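Local coordinates for protein antigen TpF1 (Treponema pallidum, PDB 2FJC) that is a Dps-family mini-ferritin that binds ferric iron, probably oxidising ferrous iron and storing the product within a twelve-subunit shell, and may have a structural role in the outer membrane, at residues V22-V27 against E111-R116; C15-Q20 against S118-L123; W37-I42 against K95-V100. All coordinates share one frame; numbering follows the deposited sequence.

Contact 1 of 3, residues V22-V27 against E111-R116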
ATOM      1  N   VAL B  22     -26.185   8.078 -22.066  1.00 31.41           N
ATOM      2  CA  VAL B  22     -25.796   6.685 -21.927  1.00 30.63           C
ATOM      3  C   VAL B  22     -25.487   6.106 -23.302  1.00 30.98           C
ATOM      4  O   VAL B  22     -24.467   5.444 -23.497  1.00 31.98           O
ATOM      5  CB  VAL B  22     -26.915   5.860 -21.263  1.00 28.04           C
ATOM      6  CG1 VAL B  22     -26.576   4.389 -21.319  1.00 25.36           C
ATOM      7  CG2 VAL B  22     -27.092   6.310 -19.824  1.00 25.61           C
ATOM      8  N   ALA B  23     -26.371   6.372 -24.253  1.00 29.88           N
ATOM      9  CA  ALA B  23     -26.198   5.890 -25.604  1.00 30.30           C
ATOM     10  C   ALA B  23     -24.914   6.438 -26.234  1.00 30.31           C
ATOM     11  O   ALA B  23     -24.139   5.688 -26.819  1.00 29.49           O
ATOM     12  CB  ALA B  23     -27.401   6.273 -26.446  1.00 31.74           C
ATOM     13  N   ASP B  24     -24.687   7.740 -26.108  1.00 29.99           N
ATOM     14  CA  ASP B  24     -23.499   8.353 -26.680  1.00 29.92           C
ATOM     15  C   ASP B  24     -22.235   7.832 -26.019  1.00 31.05           C
ATOM     16  O   ASP B  24     -21.249   7.558 -26.702  1.00 32.65           O
ATOM     17  CB  ASP B  24     -23.558   9.884 -26.562  1.00 30.31           C
ATOM     18  CG  ASP B  24     -24.577  10.516 -27.516  1.00 31.17           C
ATOM     19  OD1 ASP B  24     -24.953   9.877 -28.520  1.00 30.92           O
ATOM     20  OD2 ASP B  24     -24.995  11.665 -27.276  1.00 30.82           O
ATOM     21  N   LEU B  25     -22.260   7.700 -24.696  1.00 30.91           N
ATOM     22  CA  LEU B  25     -21.113   7.195 -23.954  1.00 30.52           C
ATOM     23  C   LEU B  25     -20.829   5.765 -24.395  1.00 30.54           C
ATOM     24  O   LEU B  25     -19.673   5.392 -24.606  1.00 29.04           O
ATOM     25  CB  LEU B  25     -21.386   7.223 -22.445  1.00 28.47           C
ATOM     26  CG  LEU B  25     -20.852   8.387 -21.598  1.00 29.86           C
ATOM     27  CD1 LEU B  25     -20.289   9.504 -22.454  1.00 30.43           C
ATOM     28  CD2 LEU B  25     -21.973   8.900 -20.719  1.00 28.06           C
ATOM     29  N   GLY B  26     -21.891   4.974 -24.537  1.00 29.93           N
ATOM     30  CA  GLY B  26     -21.734   3.594 -24.958  1.00 29.99           C
ATOM     31  C   GLY B  26     -21.039   3.520 -26.303  1.00 31.04           C
ATOM     32  O   GLY B  26     -20.096   2.750 -26.492  1.00 30.54           O
ATOM     33  N   VAL B  27     -21.503   4.337 -27.243  1.00 31.13           N
ATOM     34  CA  VAL B  27     -20.924   4.365 -28.575  1.00 31.77           C
ATOM     35  C   VAL B  27     -19.470   4.848 -28.530  1.00 30.94           C
ATOM     36  O   VAL B  27     -18.603   4.285 -29.188  1.00 31.00           O
ATOM     37  CB  VAL B  27     -21.754   5.278 -29.514  1.00 30.95           C
ATOM     38  CG1 VAL B  27     -21.027   5.477 -30.824  1.00 31.45           C
ATOM     39  CG2 VAL B  27     -23.120   4.643 -29.779  1.00 30.85           C
ATOM     40  N   GLU B 111     -16.223  17.341 -27.415  1.00 35.00           N
ATOM     41  CA  GLU B 111     -16.863  18.645 -27.485  1.00 36.38           C
ATOM     42  C   GLU B 111     -18.362  18.475 -27.708  1.00 35.84           C
ATOM     43  O   GLU B 111     -19.163  19.193 -27.119  1.00 35.42           O
ATOM     44  CB  GLU B 111     -16.230  19.486 -28.601  1.00 36.55           C
ATOM     45  CG  GLU B 111     -14.775  19.833 -28.322  1.00 39.06           C
ATOM     46  CD  GLU B 111     -14.069  20.475 -29.508  1.00 39.51           C
ATOM     47  OE1 GLU B 111     -14.244  19.989 -30.642  1.00 40.98           O
ATOM     48  OE2 GLU B 111     -13.320  21.452 -29.301  1.00 40.34           O
ATOM     49  N   TYR B 112     -18.740  17.519 -28.548  1.00 35.24           N
ATOM     50  CA  TYR B 112     -20.149  17.273 -28.781  1.00 37.11           C
ATOM     51  C   TYR B 112     -20.790  16.856 -27.458  1.00 37.37           C
ATOM     52  O   TYR B 112     -21.849  17.367 -27.102  1.00 39.26           O
ATOM     53  CB  TYR B 112     -20.347  16.189 -29.848  1.00 35.84           C
ATOM     54  CG  TYR B 112     -21.698  15.515 -29.803  1.00 37.81           C
ATOM     55  CD1 TYR B 112     -21.928  14.423 -28.964  1.00 38.38           C
ATOM     56  CD2 TYR B 112     -22.757  15.968 -30.595  1.00 39.79           C
ATOM     57  CE1 TYR B 112     -23.174  13.798 -28.911  1.00 39.98           C
ATOM     58  CE2 TYR B 112     -24.010  15.350 -30.549  1.00 39.93           C
ATOM     59  CZ  TYR B 112     -24.208  14.265 -29.701  1.00 40.89           C
ATOM     60  OH  TYR B 112     -25.442  13.655 -29.617  1.00 44.03           O
ATOM     61  N   LEU B 113     -20.152  15.941 -26.730  1.00 36.05           N
ATOM     62  CA  LEU B 113     -20.689  15.504 -25.436  1.00 36.35           C
ATOM     63  C   LEU B 113     -20.779  16.672 -24.469  1.00 35.93           C
ATOM     64  O   LEU B 113     -21.750  16.808 -23.731  1.00 35.90           O
ATOM     65  CB  LEU B 113     -19.815  14.417 -24.797  1.00 36.18           C
ATOM     66  CG  LEU B 113     -19.992  12.984 -25.295  1.00 37.02           C
ATOM     67  CD1 LEU B 113     -19.029  12.068 -24.573  1.00 35.79           C
ATOM     68  CD2 LEU B 113     -21.425  12.544 -25.061  1.00 35.84           C
ATOM     69  N   SER B 114     -19.754  17.514 -24.475  1.00 35.71           N
ATOM     70  CA  SER B 114     -19.714  18.662 -23.594  1.00 35.69           C
ATOM     71  C   SER B 114     -20.920  19.584 -23.785  1.00 37.00           C
ATOM     72  O   SER B 114     -21.544  19.994 -22.809  1.00 36.19           O
ATOM     73  CB  SER B 114     -18.424  19.443 -23.817  1.00 35.54           C
ATOM     74  OG  SER B 114     -18.286  20.489 -22.870  1.00 34.64           O
ATOM     75  N   THR B 115     -21.255  19.912 -25.031  1.00 37.09           N
ATOM     76  CA  THR B 115     -22.394  20.783 -25.255  1.00 38.39           C
ATOM     77  C   THR B 115     -23.688  20.056 -24.851  1.00 38.31           C
ATOM     78  O   THR B 115     -24.601  20.661 -24.286  1.00 37.28           O
ATOM     79  CB  THR B 115     -22.474  21.256 -26.730  1.00 39.83           C
ATOM     80  OG1 THR B 115     -22.788  20.149 -27.577  1.00 45.29           O
ATOM     81  CG2 THR B 115     -21.148  21.851 -27.173  1.00 38.60           C
ATOM     82  N   ARG B 116     -23.763  18.759 -25.120  1.00 36.99           N
ATOM     83  CA  ARG B 116     -24.954  18.015 -24.749  1.00 39.32           C
ATOM     84  C   ARG B 116     -25.093  17.924 -23.228  1.00 38.09           C
ATOM     85  O   ARG B 116     -26.182  18.103 -22.691  1.00 36.57           O
ATOM     86  CB  ARG B 116     -24.943  16.618 -25.375  1.00 41.41           C
ATOM     87  CG  ARG B 116     -25.027  16.670 -26.894  1.00 46.75           C
ATOM     88  CD  ARG B 116     -26.075  15.710 -27.428  1.00 52.48           C
ATOM     89  NE  ARG B 116     -27.405  16.011 -26.910  1.00 55.13           N
ATOM     90  CZ  ARG B 116     -28.068  17.135 -27.165  1.00 57.30           C
ATOM     91  NH1 ARG B 116     -29.276  17.327 -26.649  1.00 57.57           N
ATOM     92  NH2 ARG B 116     -27.526  18.064 -27.944  1.00 58.23           N
TER

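Contact 2 of 3, residues C15-Q20 against S118-L123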
ATOM      1  N   CYS B  15     -34.442  12.925 -17.874  1.00 36.96           N
ATOM      2  CA  CYS B  15     -34.287  11.504 -18.163  1.00 38.04           C
ATOM      3  C   CYS B  15     -34.029  11.265 -19.642  1.00 39.02           C
ATOM      4  O   CYS B  15     -33.255  10.387 -20.011  1.00 38.40           O
ATOM      5  CB  CYS B  15     -35.535  10.723 -17.755  1.00 37.49           C
ATOM      6  SG  CYS B  15     -35.692  10.500 -15.990  1.00 38.30           S
ATOM      7  N   GLU B  16     -34.688  12.046 -20.491  1.00 40.56           N
ATOM      8  CA  GLU B  16     -34.512  11.895 -21.929  1.00 41.47           C
ATOM      9  C   GLU B  16     -33.062  12.238 -22.292  1.00 40.24           C
ATOM     10  O   GLU B  16     -32.442  11.576 -23.112  1.00 38.22           O
ATOM     11  CB  GLU B  16     -35.488  12.803 -22.686  1.00 43.85           C
ATOM     12  CG  GLU B  16     -35.836  12.298 -24.086  1.00 49.72           C
ATOM     13  CD  GLU B  16     -36.142  10.793 -24.110  1.00 54.09           C
ATOM     14  OE1 GLU B  16     -36.975  10.336 -23.296  1.00 54.71           O
ATOM     15  OE2 GLU B  16     -35.546  10.064 -24.943  1.00 56.23           O
ATOM     16  N   GLN B  17     -32.531  13.281 -21.670  1.00 40.01           N
ATOM     17  CA  GLN B  17     -31.156  13.695 -21.904  1.00 38.99           C
ATOM     18  C   GLN B  17     -30.216  12.599 -21.418  1.00 38.54           C
ATOM     19  O   GLN B  17     -29.293  12.191 -22.133  1.00 38.69           O
ATOM     20  CB  GLN B  17     -30.865  14.994 -21.150  1.00 41.14           C
ATOM     21  CG  GLN B  17     -31.365  16.256 -21.844  1.00 43.54           C
ATOM     22  CD  GLN B  17     -30.594  16.541 -23.122  1.00 47.01           C
ATOM     23  OE1 GLN B  17     -29.432  16.970 -23.085  1.00 46.58           O
ATOM     24  NE2 GLN B  17     -31.228  16.282 -24.264  1.00 48.61           N
ATOM     25  N   LEU B  18     -30.458  12.120 -20.198  1.00 37.09           N
ATOM     26  CA  LEU B  18     -29.644  11.063 -19.605  1.00 35.64           C
ATOM     27  C   LEU B  18     -29.606   9.815 -20.494  1.00 35.55           C
ATOM     28  O   LEU B  18     -28.545   9.237 -20.711  1.00 35.42           O
ATOM     29  CB  LEU B  18     -30.178  10.721 -18.215  1.00 31.60           C
ATOM     30  CG  LEU B  18     -29.485  11.400 -17.031  1.00 31.35           C
ATOM     31  CD1 LEU B  18     -29.037  12.813 -17.367  1.00 31.45           C
ATOM     32  CD2 LEU B  18     -30.427  11.389 -15.853  1.00 28.24           C
ATOM     33  N   ARG B  19     -30.761   9.413 -21.012  1.00 35.80           N
ATOM     34  CA  ARG B  19     -30.848   8.249 -21.886  1.00 37.33           C
ATOM     35  C   ARG B  19     -29.945   8.434 -23.085  1.00 36.96           C
ATOM     36  O   ARG B  19     -29.278   7.501 -23.520  1.00 37.47           O
ATOM     37  CB  ARG B  19     -32.288   8.027 -22.368  1.00 39.08           C
ATOM     38  CG  ARG B  19     -33.129   7.197 -21.403  1.00 45.22           C
ATOM     39  CD  ARG B  19     -34.609   7.236 -21.740  1.00 47.48           C
ATOM     40  NE  ARG B  19     -34.898   6.834 -23.117  1.00 52.55           N
ATOM     41  CZ  ARG B  19     -34.854   5.580 -23.571  1.00 54.37           C
ATOM     42  NH1 ARG B  19     -34.524   4.580 -22.759  1.00 55.10           N
ATOM     43  NH2 ARG B  19     -35.164   5.322 -24.839  1.00 56.26           N
ATOM     44  N   GLN B  20     -29.915   9.643 -23.624  1.00 37.21           N
ATOM     45  CA  GLN B  20     -29.070   9.899 -24.766  1.00 37.52           C
ATOM     46  C   GLN B  20     -27.596   9.865 -24.364  1.00 36.41           C
ATOM     47  O   GLN B  20     -26.758   9.364 -25.110  1.00 35.21           O
ATOM     48  CB  GLN B  20     -29.388  11.241 -25.411  1.00 40.13           C
ATOM     49  CG  GLN B  20     -28.466  11.496 -26.582  1.00 46.42           C
ATOM     50  CD  GLN B  20     -28.828  12.717 -27.372  1.00 51.83           C
ATOM     51  OE1 GLN B  20     -28.768  13.845 -26.862  1.00 53.58           O
ATOM     52  NE2 GLN B  20     -29.205  12.510 -28.639  1.00 52.63           N
ATOM     53  N   SER B 118     -23.882  19.996 -21.045  1.00 36.31           N
ATOM     54  CA  SER B 118     -24.175  21.325 -20.534  1.00 35.27           C
ATOM     55  C   SER B 118     -25.677  21.612 -20.556  1.00 34.86           C
ATOM     56  O   SER B 118     -26.199  22.258 -19.653  1.00 33.04           O
ATOM     57  CB  SER B 118     -23.437  22.386 -21.345  1.00 33.58           C
ATOM     58  OG  SER B 118     -22.078  22.459 -20.971  1.00 32.54           O
ATOM     59  N   GLN B 119     -26.369  21.132 -21.582  1.00 33.99           N
ATOM     60  CA  GLN B 119     -27.803  21.363 -21.664  1.00 36.06           C
ATOM     61  C   GLN B 119     -28.477  20.676 -20.485  1.00 34.59           C
ATOM     62  O   GLN B 119     -29.391  21.224 -19.874  1.00 34.48           O
ATOM     63  CB  GLN B 119     -28.369  20.819 -22.977  1.00 36.27           C
ATOM     64  CG  GLN B 119     -27.648  21.341 -24.200  1.00 42.44           C
ATOM     65  CD  GLN B 119     -28.158  20.721 -25.486  1.00 46.02           C
ATOM     66  OE1 GLN B 119     -28.436  19.517 -25.546  1.00 46.35           O
ATOM     67  NE2 GLN B 119     -28.271  21.536 -26.529  1.00 47.31           N
ATOM     68  N   THR B 120     -28.007  19.476 -20.168  1.00 33.49           N
ATOM     69  CA  THR B 120     -28.563  18.718 -19.070  1.00 32.24           C
ATOM     70  C   THR B 120     -28.267  19.406 -17.742  1.00 32.39           C
ATOM     71  O   THR B 120     -29.131  19.480 -16.872  1.00 31.22           O
ATOM     72  CB  THR B 120     -27.992  17.307 -19.041  1.00 31.62           C
ATOM     73  OG1 THR B 120     -28.235  16.678 -20.303  1.00 33.01           O
ATOM     74  CG2 THR B 120     -28.656  16.489 -17.947  1.00 32.81           C
ATOM     75  N   GLN B 121     -27.055  19.928 -17.584  1.00 31.71           N
ATOM     76  CA  GLN B 121     -26.734  20.583 -16.337  1.00 33.33           C
ATOM     77  C   GLN B 121     -27.616  21.804 -16.154  1.00 33.48           C
ATOM     78  O   GLN B 121     -28.053  22.073 -15.038  1.00 33.00           O
ATOM     79  CB  GLN B 121     -25.224  20.892 -16.237  1.00 33.12           C
ATOM     80  CG  GLN B 121     -24.742  22.317 -16.336  1.00 35.69           C
ATOM     81  CD  GLN B 121     -25.234  23.246 -15.247  1.00 35.75           C
ATOM     82  OE1 GLN B 121     -25.158  22.951 -14.054  1.00 35.25           O
ATOM     83  NE2 GLN B 121     -25.731  24.399 -15.664  1.00 36.22           N
ATOM     84  N   VAL B 122     -27.917  22.516 -17.239  1.00 32.99           N
ATOM     85  CA  VAL B 122     -28.787  23.685 -17.158  1.00 33.55           C
ATOM     86  C   VAL B 122     -30.187  23.243 -16.734  1.00 34.32           C
ATOM     87  O   VAL B 122     -30.792  23.857 -15.860  1.00 34.13           O
ATOM     88  CB  VAL B 122     -28.860  24.442 -18.517  1.00 34.23           C
ATOM     89  CG1 VAL B 122     -30.002  25.449 -18.521  1.00 30.88           C
ATOM     90  CG2 VAL B 122     -27.544  25.174 -18.761  1.00 33.49           C
ATOM     91  N   LEU B 123     -30.693  22.173 -17.339  1.00 34.83           N
ATOM     92  CA  LEU B 123     -32.013  21.658 -16.993  1.00 36.05           C
ATOM     93  C   LEU B 123     -32.071  21.285 -15.523  1.00 36.24           C
ATOM     94  O   LEU B 123     -32.988  21.673 -14.802  1.00 34.78           O
ATOM     95  CB  LEU B 123     -32.354  20.416 -17.811  1.00 36.05           C
ATOM     96  CG  LEU B 123     -32.808  20.616 -19.258  1.00 39.46           C
ATOM     97  CD1 LEU B 123     -33.088  19.254 -19.902  1.00 36.65           C
ATOM     98  CD2 LEU B 123     -34.063  21.481 -19.289  1.00 36.99           C
TER

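Contact 3 of 3, residues W37-I42 against K95-V100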
ATOM      1  N   TRP B  37      -6.912   0.530 -30.753  1.00 32.27           N
ATOM      2  CA  TRP B  37      -6.353  -0.584 -31.500  1.00 33.93           C
ATOM      3  C   TRP B  37      -5.708  -0.257 -32.841  1.00 34.72           C
ATOM      4  O   TRP B  37      -4.691  -0.851 -33.202  1.00 36.81           O
ATOM      5  CB  TRP B  37      -7.431  -1.624 -31.777  1.00 31.01           C
ATOM      6  CG  TRP B  37      -8.050  -2.209 -30.577  1.00 31.61           C
ATOM      7  CD1 TRP B  37      -7.434  -2.529 -29.409  1.00 29.29           C
ATOM      8  CD2 TRP B  37      -9.417  -2.618 -30.439  1.00 30.70           C
ATOM      9  NE1 TRP B  37      -8.329  -3.112 -28.549  1.00 31.62           N
ATOM     10  CE2 TRP B  37      -9.554  -3.181 -29.155  1.00 29.87           C
ATOM     11  CE3 TRP B  37     -10.534  -2.564 -31.280  1.00 29.15           C
ATOM     12  CZ2 TRP B  37     -10.768  -3.691 -28.682  1.00 28.93           C
ATOM     13  CZ3 TRP B  37     -11.741  -3.072 -30.815  1.00 30.76           C
ATOM     14  CH2 TRP B  37     -11.848  -3.629 -29.525  1.00 29.93           C
ATOM     15  N   HIS B  38      -6.282   0.688 -33.570  1.00 33.46           N
ATOM     16  CA  HIS B  38      -5.799   0.970 -34.906  1.00 33.16           C
ATOM     17  C   HIS B  38      -4.949   2.183 -35.198  1.00 33.85           C
ATOM     18  O   HIS B  38      -4.590   2.408 -36.349  1.00 36.73           O
ATOM     19  CB  HIS B  38      -6.994   0.930 -35.844  1.00 31.48           C
ATOM     20  CG  HIS B  38      -7.808  -0.315 -35.699  1.00 29.13           C
ATOM     21  ND1 HIS B  38      -9.147  -0.299 -35.379  1.00 29.38           N
ATOM     22  CD2 HIS B  38      -7.461  -1.618 -35.802  1.00 28.64           C
ATOM     23  CE1 HIS B  38      -9.592  -1.541 -35.291  1.00 29.66           C
ATOM     24  NE2 HIS B  38      -8.589  -2.361 -35.545  1.00 28.82           N
ATOM     25  N   ILE B  39      -4.623   2.980 -34.193  1.00 33.65           N
ATOM     26  CA  ILE B  39      -3.765   4.119 -34.461  1.00 33.88           C
ATOM     27  C   ILE B  39      -2.383   3.554 -34.748  1.00 33.94           C
ATOM     28  O   ILE B  39      -2.098   2.399 -34.448  1.00 32.68           O
ATOM     29  CB  ILE B  39      -3.622   5.063 -33.250  1.00 34.14           C
ATOM     30  CG1 ILE B  39      -3.245   4.249 -32.005  1.00 33.33           C
ATOM     31  CG2 ILE B  39      -4.893   5.869 -33.062  1.00 35.97           C
ATOM     32  CD1 ILE B  39      -2.794   5.100 -30.831  1.00 31.78           C
ATOM     33  N   TYR B  40      -1.534   4.373 -35.346  1.00 34.95           N
ATOM     34  CA  TYR B  40      -0.166   3.987 -35.641  1.00 34.84           C
ATOM     35  C   TYR B  40       0.615   5.279 -35.717  1.00 34.80           C
ATOM     36  O   TYR B  40       0.055   6.350 -35.970  1.00 34.09           O
ATOM     37  CB  TYR B  40      -0.057   3.229 -36.963  1.00 36.02           C
ATOM     38  CG  TYR B  40      -0.389   4.060 -38.176  1.00 37.28           C
ATOM     39  CD1 TYR B  40      -1.701   4.152 -38.647  1.00 36.93           C
ATOM     40  CD2 TYR B  40       0.611   4.747 -38.864  1.00 37.55           C
ATOM     41  CE1 TYR B  40      -2.011   4.903 -39.775  1.00 36.62           C
ATOM     42  CE2 TYR B  40       0.314   5.501 -39.988  1.00 38.86           C
ATOM     43  CZ  TYR B  40      -1.000   5.574 -40.439  1.00 39.19           C
ATOM     44  OH  TYR B  40      -1.300   6.324 -41.550  1.00 39.70           O
ATOM     45  N   GLY B  41       1.913   5.181 -35.480  1.00 36.11           N
ATOM     46  CA  GLY B  41       2.752   6.359 -35.498  1.00 35.25           C
ATOM     47  C   GLY B  41       3.727   6.276 -34.341  1.00 36.59           C
ATOM     48  O   GLY B  41       3.559   5.467 -33.424  1.00 36.16           O
ATOM     49  N   ILE B  42       4.743   7.124 -34.387  1.00 36.34           N
ATOM     50  CA  ILE B  42       5.774   7.140 -33.379  1.00 37.78           C
ATOM     51  C   ILE B  42       5.246   7.337 -31.948  1.00 38.44           C
ATOM     52  O   ILE B  42       5.826   6.819 -31.003  1.00 39.02           O
ATOM     53  CB  ILE B  42       6.836   8.215 -33.750  1.00 38.15           C
ATOM     54  CG1 ILE B  42       8.243   7.626 -33.601  1.00 38.89           C
ATOM     55  CG2 ILE B  42       6.657   9.465 -32.918  1.00 39.18           C
ATOM     56  CD1 ILE B  42       8.595   7.169 -32.205  1.00 41.25           C
ATOM     57  N   LYS B  95     -10.420   1.416 -40.102  1.00 58.51           N
ATOM     58  CA  LYS B  95      -9.394   0.837 -39.243  1.00 58.70           C
ATOM     59  C   LYS B  95      -8.121   1.478 -39.762  1.00 58.92           C
ATOM     60  O   LYS B  95      -8.132   2.089 -40.841  1.00 61.43           O
ATOM     61  CB  LYS B  95      -9.307  -0.680 -39.428  1.00 57.91           C
ATOM     62  CG  LYS B  95     -10.250  -1.504 -38.572  1.00 56.59           C
ATOM     63  CD  LYS B  95     -11.696  -1.271 -38.930  1.00 55.78           C
ATOM     64  CE  LYS B  95     -12.583  -2.272 -38.227  1.00 54.09           C
ATOM     65  NZ  LYS B  95     -13.999  -2.124 -38.653  1.00 55.28           N
ATOM     66  N   GLU B  96      -7.026   1.332 -39.029  1.00 56.37           N
ATOM     67  CA  GLU B  96      -5.773   1.941 -39.449  1.00 54.64           C
ATOM     68  C   GLU B  96      -6.011   3.441 -39.586  1.00 51.74           C
ATOM     69  O   GLU B  96      -6.529   3.914 -40.591  1.00 50.90           O
ATOM     70  CB  GLU B  96      -5.319   1.364 -40.787  1.00 56.21           C
ATOM     71  CG  GLU B  96      -4.038   1.975 -41.301  1.00 59.50           C
ATOM     72  CD  GLU B  96      -3.532   1.284 -42.548  1.00 63.31           C
ATOM     73  OE1 GLU B  96      -3.249   0.065 -42.476  1.00 61.96           O
ATOM     74  OE2 GLU B  96      -3.418   1.963 -43.597  1.00 66.44           O
ATOM     75  N   ILE B  97      -5.633   4.189 -38.564  1.00 49.19           N
ATOM     76  CA  ILE B  97      -5.831   5.620 -38.583  1.00 45.97           C
ATOM     77  C   ILE B  97      -4.657   6.356 -37.963  1.00 44.25           C
ATOM     78  O   ILE B  97      -3.989   5.858 -37.057  1.00 44.07           O
ATOM     79  CB  ILE B  97      -7.127   5.989 -37.831  1.00 46.18           C
ATOM     80  CG1 ILE B  97      -7.331   7.505 -37.845  1.00 47.18           C
ATOM     81  CG2 ILE B  97      -7.065   5.462 -36.406  1.00 45.32           C
ATOM     82  CD1 ILE B  97      -8.657   7.956 -37.250  1.00 45.86           C
ATOM     83  N   THR B  98      -4.415   7.546 -38.481  1.00 42.13           N
ATOM     84  CA  THR B  98      -3.354   8.417 -38.023  1.00 40.87           C
ATOM     85  C   THR B  98      -3.609   8.851 -36.577  1.00 40.44           C
ATOM     86  O   THR B  98      -4.757   8.951 -36.154  1.00 40.51           O
ATOM     87  CB  THR B  98      -3.317   9.642 -38.960  1.00 39.60           C
ATOM     88  OG1 THR B  98      -2.256   9.480 -39.908  1.00 40.47           O
ATOM     89  CG2 THR B  98      -3.154  10.910 -38.198  1.00 38.51           C
ATOM     90  N   ILE B  99      -2.544   9.112 -35.825  1.00 39.24           N
ATOM     91  CA  ILE B  99      -2.694   9.548 -34.451  1.00 38.76           C
ATOM     92  C   ILE B  99      -3.387  10.909 -34.357  1.00 39.06           C
ATOM     93  O   ILE B  99      -4.332  11.073 -33.590  1.00 38.29           O
ATOM     94  CB  ILE B  99      -1.328   9.603 -33.737  1.00 39.30           C
ATOM     95  CG1 ILE B  99      -0.880   8.173 -33.392  1.00 39.23           C
ATOM     96  CG2 ILE B  99      -1.420  10.476 -32.479  1.00 39.63           C
ATOM     97  CD1 ILE B  99       0.464   8.080 -32.677  1.00 39.82           C
ATOM     98  N   VAL B 100      -2.933  11.885 -35.135  1.00 38.41           N
ATOM     99  CA  VAL B 100      -3.554  13.198 -35.069  1.00 38.65           C
ATOM    100  C   VAL B 100      -4.996  13.126 -35.543  1.00 38.79           C
ATOM    101  O   VAL B 100      -5.859  13.832 -35.047  1.00 40.32           O
ATOM    102  CB  VAL B 100      -2.801  14.257 -35.918  1.00 38.63           C
ATOM    103  CG1 VAL B 100      -1.367  14.392 -35.438  1.00 36.67           C
ATOM    104  CG2 VAL B 100      -2.846  13.886 -37.369  1.00 38.14           C
TER

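Contact 1 of 3, residues V22-V27 against E111-R116
Asp24 and Tyr112 meet at nearly a right angle, with the carboxylate and ring planes 69° apart. Tyr112 OH donates a hydrogen bond to Asp24 OD2 at 3.1 Å, approaching on the syn side and 32° out of the carboxylate plane. Tyr112 CG is anti to the backbone N, and the ring brings its edge to the acid, Tyr112 CE1 lying 3.2 Å from Asp24 OD2. One ring face is met by CG of Arg116, offset toward the rim. The other carboxylate oxygen, Asp24 OD1, accepts from Gly88 N and Ser87 OG, so the acid also ties in the segment just after helix 80-86. The two backbones run antiparallel, 166° between axes 11.4 Å apart, as expected for helix 8-38 beside helix 99-127 in the ferritin four-helix bundle. Toward the bundle interior the contact turns apolar: Leu25 CD1 reaches Leu113 CD1 at 3.6 Å, with the two leucines crossing obliquely. Leu113 CD2 also rests 3.7 Å from CB of Asp24, so its two methyls divide between the partners. Phe62 and Ile65 of helix 44-71 pack on Leu25, and Leu143 of helix 130-154 on Leu113.

Contact 2 of 3, residues C15-Q20 against S118-L123
Gln17 and Thr120 mark the nearest backbone approach, CA to CA 6.3 Å, between two antiparallel helical segments whose axes come within 10.0 Å at a signed crossing angle of -155°. Both side chains leave the backbone toward the opposite helix and then slide past each other in opposite directions. The hydroxyl of Thr120 lies against the aliphatic root of Gln17, with OG1 3.2 Å from CB and at a similar range from CG. Thr120 OG1 is anti to its own carbonyl carbon (chi1 -56°), which leaves CG2 anti to the backbone N. That methyl meets Leu18 CD1 at 3.7 Å, the two side chains crossing at about a right angle. Thr120 therefore turns a polar branch to Gln17 and an apolar branch to Leu18. The hydroxyl has a hydrogen-bond partner beyond these segments in His21 NE2, one turn along helix 8-38 from Gln17, and a weaker one in the carbonyl of Arg116. One turn on from Gln119 and Thr120, Leu123 sends CD1 across Gln17 CG at 4.0 Å, again nearly perpendicular; on the other side of Thr120 in sequence, Gln119 also crosses Gln17 at about a right angle. The inner side of the pair is closed by the remaining helices: Ile65 and Leu69 of helix 44-71 pack on Leu18, and Ile136 of helix 130-154 packs on Thr120. An antiparallel helix pair packed against two further long helices in this way is characteristic of the four-helix bundle of the ferritin superfamily.

Contact 3 of 3, residues W37-I42 against K95-V100
The carbonyl oxygen of His38 is approached by two groups from the facing segment. Ile97 N donates to it at 3.0 Å and nearly straight (164°), though from 46° above the carbonyl plane, and Glu96 CA adds a CA-H...O contact at 3.4 Å. This backbone pairing joins the end of helix 8-38 to the start of helix 99-127 at one end of the Dps four-helix bundle. Continuing along it, Ile97 O lies 3.1 Å from Ile39 CA and accepts only a weak bond from Tyr40 N.

The His38 imidazole is sandwiched. Lys95 CG sits over one face, 3.5 Å from the ring centroid, in a CH-pi contact; CB of Trp37 lies above the centre of the opposite face. ND1 is hydrogen-bonded to Asn34 OD1 and NE2 to Ala76 N of the second subunit, so both ring nitrogens are held as well as both faces. Lys95 runs beside the ring, and its NZ continues to a salt bridge with Glu82 of the second subunit. Trp37 NE1 is hydrogen-bonded to Asp63 of that same subunit, the counterpart of an iron ligand, consistent with the intersubunit iron sites of Dps proteins.

On the apolar side, Ile39 CG2 and Ile97 CG2 touch at 4.0 Å. Tyr40 chi1 of 66° sets CG between the backbone N and the carbonyl carbon, and the ring then lies beside the Ile97-Thr98 backbone, CD1 3.3 Å from Ile97 O. Lys155 of the fourth subunit makes a cation-pi contact with this ring and a salt bridge to Glu96. Past Thr98, Ile99 lays CG1 3.3 Å from Tyr40 O and CD1 4.0 Å from Gly41 CA.

In the fold
From the N terminus, helix 8-38 supplies the first partner of contact 2, then of contact 1, and at its end leads into contact 3. The return partners come in reverse order, from the residues leading into helix 99-127 and then along its body, so the closures nest: contact 3 lies inside the loop closed by contact 1, itself inside that closed by contact 2. This order follows from the helices' antiparallel run. Contacts 1 and 2 have centres 10 Å apart and touch where Arg116 NE makes a weak hydrogen bond to Gln20 OE1. Contact 3 stands about 33 Å from contact 2, between centres, across the chain's centre. Helices 44-71 and 80-86 fall within all three loops.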